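Local coordinates for outer membrane protein Omp121 (Bacteroides thetaiotaomicron, PDB 5FQ8), which probably imports nutrients across the bacterial outer membrane as a calcium-binding, TonB-dependent receptor, a beta-barrel with an internal plug domain, at residues Lys246-Ala251 against Ile341-Leu346; Gly281-Asp286 against Asn320-Gly325; Asn458-Val463 against Gly525-Phe530. All blocks are in the same frame, centred on the assembly; numbering follows the deposited sequence.

Omp121 illustrates how a large barrel is packed differently at its loops and along its wall. Contacts 1 and 2 are neighbours, with centres about 14 Å apart, and Gly281-Asp286 and Asn320-Gly325 fall within the length of chain that contact 1 closes. They meet directly: Asp-250 N lies 2.8 Å from Met-282 O, a probable hydrogen bond. The side chain of Phe-248 in contact 1 is about 9 Å from the calcium ion bound by the 281-286 loop of contact 2. Contact 3 lies on the other side of the chain's centre, its own centre about 59 Å from contact 1 and 47 Å from contact 2, beside a bound lipid-like diester.

Contact 1. Residues Lys246-Ala251 against Ile341-Leu346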
ATOM      1  N   LYS B 246     -27.550  25.956  10.834  1.00 26.90           N
ATOM      2  CA  LYS B 246     -27.483  25.879  12.288  1.00 26.23           C
ATOM      3  C   LYS B 246     -28.146  24.608  12.801  1.00 26.34           C
ATOM      4  O   LYS B 246     -27.660  23.980  13.747  1.00 26.24           O
ATOM      5  CB  LYS B 246     -28.146  27.107  12.918  1.00 26.63           C
ATOM      6  CG  LYS B 246     -27.946  27.250  14.436  1.00 26.75           C
ATOM      7  CD  LYS B 246     -29.014  28.117  15.072  1.00 55.34           C
ATOM      8  CE  LYS B 246     -28.736  28.379  16.547  1.00 44.37           C
ATOM      9  NZ  LYS B 246     -28.517  27.114  17.305  1.00 48.44           N
ATOM     10  N   ASP B 247     -29.260  24.217  12.193  1.00 26.59           N
ATOM     11  CA  ASP B 247     -29.980  23.029  12.625  1.00 26.78           C
ATOM     12  C   ASP B 247     -29.258  21.742  12.274  1.00 26.43           C
ATOM     13  O   ASP B 247     -29.657  20.681  12.747  1.00 26.56           O
ATOM     14  CB  ASP B 247     -31.363  23.007  11.992  1.00 27.18           C
ATOM     15  CG  ASP B 247     -32.285  24.000  12.605  1.00 29.69           C
ATOM     16  OD1 ASP B 247     -31.810  24.769  13.449  1.00 30.72           O
ATOM     17  OD2 ASP B 247     -33.476  24.012  12.249  1.00 38.97           O
ATOM     18  N   PHE B 248     -28.221  21.803  11.445  1.00 32.29           N
ATOM     19  CA  PHE B 248     -27.561  20.579  11.015  1.00 31.58           C
ATOM     20  C   PHE B 248     -26.761  19.979  12.149  1.00 25.59           C
ATOM     21  O   PHE B 248     -26.523  18.768  12.175  1.00 25.49           O
ATOM     22  CB  PHE B 248     -26.677  20.875   9.803  1.00 25.42           C
ATOM     23  CG  PHE B 248     -25.647  19.831   9.526  1.00 25.07           C
ATOM     24  CD1 PHE B 248     -26.001  18.627   8.971  1.00 25.11           C
ATOM     25  CD2 PHE B 248     -24.316  20.071   9.802  1.00 24.75           C
ATOM     26  CE1 PHE B 248     -25.053  17.678   8.719  1.00 24.83           C
ATOM     27  CE2 PHE B 248     -23.361  19.131   9.551  1.00 24.46           C
ATOM     28  CZ  PHE B 248     -23.723  17.929   9.010  1.00 24.50           C
ATOM     29  N   PHE B 249     -26.376  20.797  13.103  1.00 25.60           N
ATOM     30  CA  PHE B 249     -25.520  20.332  14.168  1.00 25.46           C
ATOM     31  C   PHE B 249     -26.339  19.759  15.318  1.00 33.38           C
ATOM     32  O   PHE B 249     -27.532  20.028  15.476  1.00 30.28           O
ATOM     33  CB  PHE B 249     -24.620  21.468  14.634  1.00 25.33           C
ATOM     34  CG  PHE B 249     -23.716  21.989  13.554  1.00 25.01           C
ATOM     35  CD1 PHE B 249     -24.160  22.946  12.665  1.00 25.09           C
ATOM     36  CD2 PHE B 249     -22.431  21.513  13.420  1.00 24.66           C
ATOM     37  CE1 PHE B 249     -23.340  23.419  11.675  1.00 24.84           C
ATOM     38  CE2 PHE B 249     -21.610  21.980  12.434  1.00 24.41           C
ATOM     39  CZ  PHE B 249     -22.060  22.937  11.561  1.00 24.50           C
ATOM     40  N   ASP B 250     -25.685  18.915  16.086  1.00 30.81           N
ATOM     41  CA  ASP B 250     -26.240  18.326  17.280  1.00 26.04           C
ATOM     42  C   ASP B 250     -25.669  19.065  18.474  1.00 42.65           C
ATOM     43  O   ASP B 250     -25.061  20.128  18.345  1.00 33.54           O
ATOM     44  CB  ASP B 250     -25.882  16.841  17.365  1.00 28.23           C
ATOM     45  CG  ASP B 250     -26.629  15.982  16.392  1.00 26.04           C
ATOM     46  OD1 ASP B 250     -27.659  16.423  15.848  1.00 26.26           O
ATOM     47  OD2 ASP B 250     -26.178  14.839  16.204  1.00 25.92           O
ATOM     48  N   ALA B 251     -25.804  18.478  19.643  1.00 26.33           N
ATOM     49  CA  ALA B 251     -25.036  18.909  20.793  1.00 26.35           C
ATOM     50  C   ALA B 251     -23.938  17.890  21.012  1.00 26.09           C
ATOM     51  O   ALA B 251     -24.211  16.697  21.127  1.00 26.19           O
ATOM     52  CB  ALA B 251     -25.922  19.035  22.025  1.00 49.43           C
ATOM     53  N   ILE B 341     -32.914  25.617   0.996  1.00 27.76           N
ATOM     54  CA  ILE B 341     -32.929  24.161   1.006  1.00 27.63           C
ATOM     55  C   ILE B 341     -32.809  23.661   2.435  1.00 27.49           C
ATOM     56  O   ILE B 341     -31.992  24.159   3.213  1.00 33.99           O
ATOM     57  CB  ILE B 341     -31.793  23.603   0.137  1.00 27.23           C
ATOM     58  CG1 ILE B 341     -31.986  24.031  -1.313  1.00 27.44           C
ATOM     59  CG2 ILE B 341     -31.759  22.098   0.237  1.00 27.11           C
ATOM     60  CD1 ILE B 341     -33.319  23.660  -1.868  1.00 27.94           C
ATOM     61  N   SER B 342     -33.626  22.679   2.784  1.00 27.71           N
ATOM     62  CA  SER B 342     -33.614  22.109   4.127  1.00 31.63           C
ATOM     63  C   SER B 342     -32.517  21.063   4.231  1.00 36.94           C
ATOM     64  O   SER B 342     -32.636  19.978   3.660  1.00 43.15           O
ATOM     65  CB  SER B 342     -34.972  21.497   4.440  1.00 34.02           C
ATOM     66  OG  SER B 342     -34.965  20.847   5.693  1.00 36.54           O
ATOM     67  N   ILE B 343     -31.469  21.369   4.994  1.00 26.82           N
ATOM     68  CA  ILE B 343     -30.348  20.447   5.134  1.00 26.40           C
ATOM     69  C   ILE B 343     -30.742  19.217   5.946  1.00 26.51           C
ATOM     70  O   ILE B 343     -30.444  18.087   5.559  1.00 26.39           O
ATOM     71  CB  ILE B 343     -29.145  21.154   5.769  1.00 26.04           C
ATOM     72  CG1 ILE B 343     -28.628  22.227   4.850  1.00 25.93           C
ATOM     73  CG2 ILE B 343     -28.040  20.190   6.021  1.00 25.66           C
ATOM     74  CD1 ILE B 343     -27.374  22.820   5.361  1.00 25.59           C
ATOM     75  N   ILE B 344     -31.390  19.408   7.099  1.00 30.84           N
ATOM     76  CA  ILE B 344     -31.725  18.244   7.907  1.00 26.90           C
ATOM     77  C   ILE B 344     -32.755  17.380   7.219  1.00 27.26           C
ATOM     78  O   ILE B 344     -33.032  16.265   7.671  1.00 27.40           O
ATOM     79  CB  ILE B 344     -32.233  18.639   9.300  1.00 27.15           C
ATOM     80  CG1 ILE B 344     -33.525  19.432   9.174  1.00 27.63           C
ATOM     81  CG2 ILE B 344     -31.172  19.368  10.061  1.00 26.82           C
ATOM     82  CD1 ILE B 344     -34.014  19.937  10.463  1.00 27.91           C
ATOM     83  N   GLY B 345     -33.353  17.871   6.150  1.00 40.47           N
ATOM     84  CA  GLY B 345     -34.199  17.004   5.360  1.00 49.18           C
ATOM     85  C   GLY B 345     -33.472  16.096   4.406  1.00 39.87           C
ATOM     86  O   GLY B 345     -34.123  15.389   3.632  1.00 42.20           O
ATOM     87  N   LEU B 346     -32.146  16.090   4.440  1.00 27.02           N
ATOM     88  CA  LEU B 346     -31.348  15.269   3.554  1.00 26.77           C
ATOM     89  C   LEU B 346     -30.788  14.017   4.208  1.00 26.62           C
ATOM     90  O   LEU B 346     -30.123  13.248   3.523  1.00 26.44           O
ATOM     91  CB  LEU B 346     -30.190  16.088   2.991  1.00 26.35           C
ATOM     92  CG  LEU B 346     -30.489  17.375   2.250  1.00 26.45           C
ATOM     93  CD1 LEU B 346     -29.219  18.158   2.211  1.00 26.03           C
ATOM     94  CD2 LEU B 346     -30.984  17.073   0.865  1.00 26.69           C
TER
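Phe-248 and Ile-343 make the compact half of a meeting between two turns, each in a long connecting loop of the TonB-dependent receptor barrel. Ile343-Leu346 is a type I turn, closed by Leu-346 N on Ile-343 O at 2.9 Å. From it the CG2 branch of Ile-343 reaches CD1 of the Phe-248 ring at 3.9 Å, in an oblique approach. Phe-248 holds its ring there with CG anti to the backbone N (chi1 162°), and the same ring places CD2 3.9 Å above the face of Phe-249, over its centre. Leu-334 of helix 330-335 packs on Phe-248 and Ile-343, while Tyr-369 of helix 368-374 meets Phe-248 edge to face, so the apolar half is enclosed from several directions.

The other half is the more exposed and more polar edge. Ile-344, partly exposed and also packed on Tyr-369, lays its CG2 methyl on Asp-247, mostly against backbone rather than side chain. Here a second protein, the lipoprotein BT_2262, completes the surroundings: its Ser-4 N and Thr-5 OG1 both bond to Asp-247 OD2, and its Lys-3 NZ bonds to the carbonyl of the same residue. Beside that carbonyl, Ile-344 CG2 comes to rest 3.4 Å from Asp-247 O and 3.9 Å from Phe-248 CA.

Contact 2. Residues Gly281-Asp286 against Asn320-Gly325; sequences GMIPTD and NFATTG. With CA (calcium ion), chain M.
Ile-283 does two jobs from opposite ends: its backbone oxygen grips a calcium ion while its CD1 methyl packs on Ala-322. The setting is a calcium-binding beta-hairpin loop, the turn between the antiparallel strands 268-280 and 289-303 of the barrel. Three main-chain carbonyls of this turn point inward at the metal, with Gly-281 O at 2.5 Å, Ile-283 O at 2.2 Å and Thr-285 O at 2.4 Å from the calcium ion. Asp-280 and Asp-288, one at each end of the loop, complete the site with carboxylate oxygens, so the ion is held by both backbone and charge.

The metal-binding carbonyls thus belong to every second residue of the loop. Between them, Met-282 is bonded through its backbone to Asp-250, and the Pro-284 side chain packs on Phe-248, so the loop that wraps the ion also leans on the segment Lys246-Ala251.

Across the contact, the touching parts run roughly antiparallel, 147° apart, and the meeting is sparse. Ile-283 turns CG1 anti to its own carbonyl carbon (chi1 -51°) and stays extended beyond it (chi2 169°); together these send the delta methyl away from the metal-binding carbonyl and on to Ala-322. Leu-372 of helix 368-374 packs on both of these residues and joins them into one small apolar patch. At the far end Asp-286 O is hydrogen-bonded to Ser-289 OG and lies 4.1 Å from Asn-320 CB, while the backbone of Asn-320 pairs with Ser-289 in the neighbouring strand. The apolar part comes down to one methyl pair, Ile-283 CD1 and Ala-322 CB at 4.0 Å.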
ATOM      1  N   GLY B 281     -18.484  15.033  19.418  1.00 42.28           N
ATOM      2  CA  GLY B 281     -18.756  16.453  19.281  1.00 36.69           C
ATOM      3  C   GLY B 281     -20.027  16.762  18.520  1.00 28.85           C
ATOM      4  O   GLY B 281     -20.868  15.904  18.259  1.00 24.87           O
ATOM      5  N   MET B 282     -20.150  18.026  18.134  1.00 24.70           N
ATOM      6  CA  MET B 282     -21.435  18.531  17.673  1.00 25.84           C
ATOM      7  C   MET B 282     -21.758  18.181  16.232  1.00 34.10           C
ATOM      8  O   MET B 282     -22.915  18.318  15.837  1.00 37.73           O
ATOM      9  CB  MET B 282     -21.470  20.035  17.810  1.00 24.97           C
ATOM     10  CG  MET B 282     -20.396  20.674  17.015  1.00 24.64           C
ATOM     11  SD  MET B 282     -20.335  22.412  17.298  1.00 24.78           S
ATOM     12  CE  MET B 282     -18.829  22.799  16.461  1.00 24.40           C
ATOM     13  N   ILE B 283     -20.780  17.799  15.426  1.00 28.24           N
ATOM     14  CA  ILE B 283     -21.117  17.380  14.064  1.00 24.32           C
ATOM     15  C   ILE B 283     -21.831  16.039  14.133  1.00 25.66           C
ATOM     16  O   ILE B 283     -21.393  15.156  14.890  1.00 26.25           O
ATOM     17  CB  ILE B 283     -19.863  17.293  13.206  1.00 23.96           C
ATOM     18  CG1 ILE B 283     -19.041  18.571  13.311  1.00 23.83           C
ATOM     19  CG2 ILE B 283     -20.212  17.099  11.771  1.00 23.89           C
ATOM     20  CD1 ILE B 283     -17.682  18.467  12.703  1.00 23.53           C
ATOM     21  N   PRO B 284     -22.929  15.845  13.393  1.00 24.67           N
ATOM     22  CA  PRO B 284     -23.711  14.607  13.511  1.00 24.92           C
ATOM     23  C   PRO B 284     -22.907  13.341  13.271  1.00 24.75           C
ATOM     24  O   PRO B 284     -21.825  13.394  12.686  1.00 24.43           O
ATOM     25  CB  PRO B 284     -24.787  14.784  12.438  1.00 25.08           C
ATOM     26  CG  PRO B 284     -24.907  16.207  12.244  1.00 25.05           C
ATOM     27  CD  PRO B 284     -23.565  16.798  12.472  1.00 24.72           C
ATOM     28  N   THR B 285     -23.449  12.199  13.689  1.00 25.00           N
ATOM     29  CA  THR B 285     -22.756  10.908  13.731  1.00 24.94           C
ATOM     30  C   THR B 285     -21.539  10.951  14.639  1.00 24.75           C
ATOM     31  O   THR B 285     -21.317  11.930  15.349  1.00 29.31           O
ATOM     32  CB  THR B 285     -22.304  10.430  12.344  1.00 33.54           C
ATOM     33  OG1 THR B 285     -21.081  11.088  11.989  1.00 32.49           O
ATOM     34  CG2 THR B 285     -23.361  10.700  11.279  1.00 24.87           C
ATOM     35  N   ASP B 286     -20.734   9.896  14.595  1.00 24.66           N
ATOM     36  CA  ASP B 286     -19.627   9.685  15.513  1.00 37.58           C
ATOM     37  C   ASP B 286     -18.286  10.043  14.898  1.00 36.41           C
ATOM     38  O   ASP B 286     -17.259   9.494  15.309  1.00 38.93           O
ATOM     39  CB  ASP B 286     -19.613   8.229  15.995  1.00 35.32           C
ATOM     40  CG  ASP B 286     -19.350   7.225  14.868  1.00 41.01           C
ATOM     41  OD1 ASP B 286     -20.313   6.817  14.188  1.00 39.62           O
ATOM     42  OD2 ASP B 286     -18.185   6.818  14.679  1.00 51.74           O
ATOM     43  N   ASN B 320     -11.199  10.217  15.866  1.00 23.32           N
ATOM     44  CA  ASN B 320     -11.893  10.169  14.589  1.00 23.22           C
ATOM     45  C   ASN B 320     -12.175  11.606  14.198  1.00 23.09           C
ATOM     46  O   ASN B 320     -12.506  12.425  15.053  1.00 26.75           O
ATOM     47  CB  ASN B 320     -13.201   9.394  14.657  1.00 23.44           C
ATOM     48  CG  ASN B 320     -13.006   7.931  14.936  1.00 23.61           C
ATOM     49  OD1 ASN B 320     -12.955   7.519  16.084  1.00 32.67           O
ATOM     50  ND2 ASN B 320     -12.921   7.133  13.894  1.00 23.57           N
ATOM     51  N   PHE B 321     -12.050  11.916  12.922  1.00 41.16           N
ATOM     52  CA  PHE B 321     -12.080  13.302  12.489  1.00 22.81           C
ATOM     53  C   PHE B 321     -13.039  13.443  11.327  1.00 36.86           C
ATOM     54  O   PHE B 321     -13.122  12.550  10.483  1.00 32.04           O
ATOM     55  CB  PHE B 321     -10.697  13.749  12.096  1.00 22.63           C
ATOM     56  CG  PHE B 321     -10.483  15.222  12.159  1.00 22.59           C
ATOM     57  CD1 PHE B 321     -11.067  16.055  11.240  1.00 22.55           C
ATOM     58  CD2 PHE B 321      -9.661  15.769  13.120  1.00 27.06           C
ATOM     59  CE1 PHE B 321     -10.858  17.404  11.288  1.00 22.55           C
ATOM     60  CE2 PHE B 321      -9.451  17.113  13.171  1.00 28.70           C
ATOM     61  CZ  PHE B 321     -10.044  17.933  12.251  1.00 24.88           C
ATOM     62  N   ALA B 322     -13.785  14.544  11.307  1.00 22.85           N
ATOM     63  CA  ALA B 322     -14.613  14.881  10.154  1.00 22.86           C
ATOM     64  C   ALA B 322     -13.738  15.714   9.225  1.00 22.68           C
ATOM     65  O   ALA B 322     -13.531  16.911   9.432  1.00 25.53           O
ATOM     66  CB  ALA B 322     -15.877  15.609  10.583  1.00 23.05           C
ATOM     67  N   THR B 323     -13.213  15.049   8.202  1.00 22.58           N
ATOM     68  CA  THR B 323     -12.191  15.604   7.328  1.00 26.98           C
ATOM     69  C   THR B 323     -12.646  16.897   6.660  1.00 29.16           C
ATOM     70  O   THR B 323     -13.803  17.031   6.268  1.00 27.66           O
ATOM     71  CB  THR B 323     -11.846  14.562   6.268  1.00 22.39           C
ATOM     72  OG1 THR B 323     -11.697  13.276   6.877  1.00 22.43           O
ATOM     73  CG2 THR B 323     -10.573  14.937   5.533  1.00 22.27           C
ATOM     74  N   THR B 324     -11.727  17.856   6.532  1.00 32.93           N
ATOM     75  CA  THR B 324     -12.015  19.120   5.866  1.00 30.96           C
ATOM     76  C   THR B 324     -11.271  19.194   4.542  1.00 28.68           C
ATOM     77  O   THR B 324     -10.321  18.442   4.297  1.00 22.45           O
ATOM     78  CB  THR B 324     -11.626  20.340   6.720  1.00 29.57           C
ATOM     79  OG1 THR B 324     -10.202  20.442   6.812  1.00 26.13           O
ATOM     80  CG2 THR B 324     -12.214  20.272   8.113  1.00 29.81           C
ATOM     81  N   GLY B 325     -11.706  20.113   3.698  1.00 22.48           N
ATOM     82  CA  GLY B 325     -11.041  20.329   2.429  1.00 30.29           C
ATOM     83  C   GLY B 325     -11.995  20.837   1.368  1.00 26.94           C
ATOM     84  O   GLY B 325     -13.179  21.050   1.603  1.00 22.74           O
TER
HETATM   85 CA    CA M1987     -20.840  13.933  16.663  1.00107.24          CA

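Contact 3. Residues Asn458-Val463 against Gly525-Phe530; sequences NQDIMV and GVFGQF. With KR0 (3-decanoyloxypropyl decanoate), chain K.
The strands carrying Asp-460 and Phe-527 run in the same general direction but are not partners: strand 472-495 lies between them and pairs antiparallel with each, as expected for next-but-one staves of a beta-barrel. The closest CA pair, Met-462 and Phe-527, is therefore 9.1 Å apart, and side chains have to bridge the intervening strand.

Phe-527 does so by projecting its ring across the gap, with CG between the backbone N and the carbonyl carbon (chi1 58°). Met-462, extended beyond CG, brings its CE methyl to the ring edge, near the ring plane, at 4.0 Å from CZ. Asp-460 comes in crosswise, its carboxylate plane turned 70° from the ring and OD1 lying 4.1 Å from CE1. Leu-152 also packs on Phe-527, and Pro-108 on nearby Asn-458; both belong to the plug-domain sequence, which places this cluster on the inner side of the wall.

On the other side of the strand, Gln-459 and Ile-461 face the bound diester. The Gln-459 amide lies alongside both of its acyl chains, with OE1 3.1 Å from C12 of one and NE2 3.3 Å from C6 of the other, and Ile-461 CD1 lies 3.8 Å from C19. With an alanine here the amide would be gone, and both acyl chains would probably lose the surface they lie against beside the strand. The chemistry thus implies a two-faced wall: a mixed acidic and apolar cluster toward the plug, and a lipid-compatible surface on the outside, consistent with a transmembrane barrel.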
ATOM      1  N   ASN B 458      16.501  10.386  26.966  1.00 35.43           N
ATOM      2  CA  ASN B 458      17.252  11.484  27.535  1.00 28.72           C
ATOM      3  C   ASN B 458      17.939  11.016  28.797  1.00 29.32           C
ATOM      4  O   ASN B 458      17.322  10.359  29.634  1.00 29.42           O
ATOM      5  CB  ASN B 458      16.340  12.668  27.818  1.00 28.51           C
ATOM      6  CG  ASN B 458      17.106  13.921  28.079  1.00 28.81           C
ATOM      7  OD1 ASN B 458      17.689  14.499  27.168  1.00 28.73           O
ATOM      8  ND2 ASN B 458      17.123  14.355  29.332  1.00 34.52           N
ATOM      9  N   GLN B 459      19.213  11.339  28.930  1.00 29.76           N
ATOM     10  CA  GLN B 459      19.968  10.937  30.103  1.00 30.39           C
ATOM     11  C   GLN B 459      20.750  12.122  30.625  1.00 30.80           C
ATOM     12  O   GLN B 459      21.424  12.811  29.857  1.00 34.56           O
ATOM     13  CB  GLN B 459      20.887   9.768  29.788  1.00 44.66           C
ATOM     14  CG  GLN B 459      20.101   8.534  29.447  1.00 53.64           C
ATOM     15  CD  GLN B 459      20.878   7.280  29.646  1.00 64.42           C
ATOM     16  OE1 GLN B 459      22.075   7.324  29.888  1.00 73.00           O
ATOM     17  NE2 GLN B 459      20.204   6.140  29.558  1.00 66.56           N
ATOM     18  N   ASP B 460      20.639  12.362  31.925  1.00 31.19           N
ATOM     19  CA  ASP B 460      21.368  13.426  32.583  1.00 31.67           C
ATOM     20  C   ASP B 460      22.146  12.855  33.750  1.00 32.37           C
ATOM     21  O   ASP B 460      21.608  12.080  34.544  1.00 32.48           O
ATOM     22  CB  ASP B 460      20.425  14.523  33.050  1.00 31.51           C
ATOM     23  CG  ASP B 460      19.849  15.309  31.909  1.00 33.16           C
ATOM     24  OD1 ASP B 460      20.506  16.272  31.454  1.00 31.07           O
ATOM     25  OD2 ASP B 460      18.741  14.957  31.466  1.00 41.65           O
ATOM     26  N   ILE B 461      23.419  13.214  33.828  1.00 32.88           N
ATOM     27  CA  ILE B 461      24.261  12.939  34.984  1.00 33.65           C
ATOM     28  C   ILE B 461      24.743  14.284  35.496  1.00 45.91           C
ATOM     29  O   ILE B 461      25.266  15.087  34.719  1.00 38.49           O
ATOM     30  CB  ILE B 461      25.438  12.022  34.626  1.00 33.99           C
ATOM     31  CG1 ILE B 461      24.927  10.744  34.002  1.00 33.58           C
ATOM     32  CG2 ILE B 461      26.225  11.656  35.838  1.00 34.79           C
ATOM     33  CD1 ILE B 461      26.032   9.875  33.490  1.00 39.99           C
ATOM     34  N   MET B 462      24.543  14.543  36.783  1.00 34.48           N
ATOM     35  CA  MET B 462      24.802  15.856  37.351  1.00 34.86           C
ATOM     36  C   MET B 462      25.492  15.733  38.698  1.00 35.71           C
ATOM     37  O   MET B 462      25.411  14.709  39.373  1.00 35.93           O
ATOM     38  CB  MET B 462      23.513  16.655  37.540  1.00 34.46           C
ATOM     39  CG  MET B 462      22.636  16.727  36.330  1.00 33.63           C
ATOM     40  SD  MET B 462      21.052  17.393  36.761  1.00 37.32           S
ATOM     41  CE  MET B 462      20.255  17.455  35.192  1.00 32.35           C
ATOM     42  N   VAL B 463      26.149  16.813  39.098  1.00 36.21           N
ATOM     43  CA  VAL B 463      26.662  16.944  40.454  1.00 37.04           C
ATOM     44  C   VAL B 463      26.390  18.363  40.932  1.00 49.23           C
ATOM     45  O   VAL B 463      26.743  19.337  40.258  1.00 37.16           O
ATOM     46  CB  VAL B 463      28.161  16.606  40.543  1.00 37.72           C
ATOM     47  CG1 VAL B 463      28.941  17.402  39.538  1.00 41.86           C
ATOM     48  CG2 VAL B 463      28.673  16.873  41.932  1.00 38.61           C
ATOM     49  N   GLY B 525      25.871  16.854  25.399  1.00 31.34           N
ATOM     50  CA  GLY B 525      26.366  18.121  25.896  1.00 38.44           C
ATOM     51  C   GLY B 525      26.891  18.024  27.309  1.00 38.46           C
ATOM     52  O   GLY B 525      26.583  17.085  28.051  1.00 39.48           O
ATOM     53  N   VAL B 526      27.694  19.014  27.675  1.00 32.93           N
ATOM     54  CA  VAL B 526      28.132  19.203  29.049  1.00 33.55           C
ATOM     55  C   VAL B 526      27.789  20.628  29.449  1.00 33.66           C
ATOM     56  O   VAL B 526      27.897  21.543  28.631  1.00 33.57           O
ATOM     57  CB  VAL B 526      29.637  18.916  29.201  1.00 34.28           C
ATOM     58  CG1 VAL B 526      30.415  19.626  28.127  1.00 34.40           C
ATOM     59  CG2 VAL B 526      30.112  19.328  30.575  1.00 34.98           C
ATOM     60  N   PHE B 527      27.340  20.818  30.688  1.00 33.87           N
ATOM     61  CA  PHE B 527      26.863  22.130  31.098  1.00 33.95           C
ATOM     62  C   PHE B 527      27.214  22.413  32.549  1.00 38.29           C
ATOM     63  O   PHE B 527      27.439  21.506  33.349  1.00 34.91           O
ATOM     64  CB  PHE B 527      25.353  22.279  30.891  1.00 33.25           C
ATOM     65  CG  PHE B 527      24.542  21.257  31.620  1.00 33.02           C
ATOM     66  CD1 PHE B 527      24.263  20.031  31.042  1.00 32.59           C
ATOM     67  CD2 PHE B 527      24.046  21.521  32.871  1.00 35.62           C
ATOM     68  CE1 PHE B 527      23.512  19.088  31.697  1.00 32.42           C
ATOM     69  CE2 PHE B 527      23.295  20.579  33.529  1.00 33.11           C
ATOM     70  CZ  PHE B 527      23.028  19.356  32.934  1.00 32.68           C
ATOM     71  N   GLY B 528      27.245  23.699  32.870  1.00 39.25           N
ATOM     72  CA  GLY B 528      27.468  24.149  34.232  1.00 40.57           C
ATOM     73  C   GLY B 528      26.648  25.388  34.530  1.00 42.39           C
ATOM     74  O   GLY B 528      26.377  26.207  33.649  1.00 35.26           O
ATOM     75  N   GLN B 529      26.256  25.522  35.797  1.00 47.51           N
ATOM     76  CA  GLN B 529      25.365  26.600  36.223  1.00 39.86           C
ATOM     77  C   GLN B 529      25.777  27.065  37.611  1.00 40.37           C
ATOM     78  O   GLN B 529      25.575  26.346  38.591  1.00 42.26           O
ATOM     79  CB  GLN B 529      23.914  26.131  36.205  1.00 37.27           C
ATOM     80  CG  GLN B 529      22.923  27.178  36.571  1.00 35.98           C
ATOM     81  CD  GLN B 529      21.528  26.776  36.183  1.00 38.59           C
ATOM     82  OE1 GLN B 529      21.338  26.063  35.211  1.00 38.40           O
ATOM     83  NE2 GLN B 529      20.543  27.216  36.951  1.00 42.74           N
ATOM     84  N   PHE B 530      26.340  28.262  37.700  1.00 37.22           N
ATOM     85  CA  PHE B 530      26.854  28.799  38.955  1.00 38.22           C
ATOM     86  C   PHE B 530      25.881  29.807  39.549  1.00 38.15           C
ATOM     87  O   PHE B 530      25.587  30.828  38.924  1.00 37.99           O
ATOM     88  CB  PHE B 530      28.209  29.462  38.737  1.00 41.39           C
ATOM     89  CG  PHE B 530      28.851  29.948  39.998  1.00 44.24           C
ATOM     90  CD1 PHE B 530      29.313  29.052  40.941  1.00 45.40           C
ATOM     91  CD2 PHE B 530      29.018  31.301  40.230  1.00 47.51           C
ATOM     92  CE1 PHE B 530      29.923  29.492  42.099  1.00 47.12           C
ATOM     93  CE2 PHE B 530      29.629  31.749  41.382  1.00 49.67           C
ATOM     94  CZ  PHE B 530      30.082  30.841  42.321  1.00 50.13           C
TER
HETATM   95  C1  KR0 K1985      23.424   8.845  24.120  1.00 41.70           C
HETATM   96  O1  KR0 K1985      23.965   8.982  25.432  1.00 42.88           O
HETATM   97  C2  KR0 K1985      21.936   9.095  24.242  1.00 41.40           C
HETATM   98  C3  KR0 K1985      21.154   7.814  24.058  1.00 41.26           C
HETATM   99  C4  KR0 K1985      21.883   2.608  27.224  1.00 45.06           C
HETATM  100  O4  KR0 K1985      21.263   6.944  25.179  1.00 42.32           O
HETATM  101  C5  KR0 K1985      20.777   5.584  25.010  1.00 42.33           C
HETATM  102  C6  KR0 K1985      21.718   3.355  28.552  1.00 45.99           C
HETATM  103  C7  KR0 K1985      24.446   7.823  26.167  1.00 47.80           C
HETATM  104  C8  KR0 K1985      21.330   2.463  29.733  1.00 47.18           C
HETATM  105  O8  KR0 K1985      20.342   5.277  23.924  1.00 41.44           O
HETATM  106  C9  KR0 K1985      21.057   3.277  31.003  1.00 48.09           C
HETATM  107  O9  KR0 K1985      25.143   7.003  25.605  1.00 49.82           O
HETATM  108  C10 KR0 K1985      20.779   4.565  26.121  1.00 43.45           C
HETATM  109  C11 KR0 K1985      21.922   3.559  26.023  1.00 43.83           C
HETATM  110  C12 KR0 K1985      24.095   7.619  27.617  1.00 46.55           C
HETATM  111  C13 KR0 K1985      25.344   7.186  28.374  1.00 45.99           C
HETATM  112  C14 KR0 K1985      21.057   2.417  32.272  1.00 57.18           C
HETATM  113  C15 KR0 K1985      20.432   3.124  33.472  1.00 50.38           C
HETATM  114  C16 KR0 K1985      20.213   2.202  34.649  1.00 51.73           C
HETATM  115  C17 KR0 K1985      25.222   7.446  29.871  1.00 47.25           C
HETATM  116  C18 KR0 K1985      24.831   6.210  30.671  1.00 48.06           C
HETATM  117  C19 KR0 K1985      24.578   6.602  32.124  1.00 49.28           C
HETATM  118  C20 KR0 K1985      24.508   5.417  33.083  1.00 50.39           C
HETATM  119  C21 KR0 K1985      24.190   5.891  34.503  1.00 55.16           C
HETATM  120  C22 KR0 K1985      24.538   4.839  35.556  1.00 52.95           C
HETATM  121  C23 KR0 K1985      23.979   5.143  36.932  1.00 54.18           C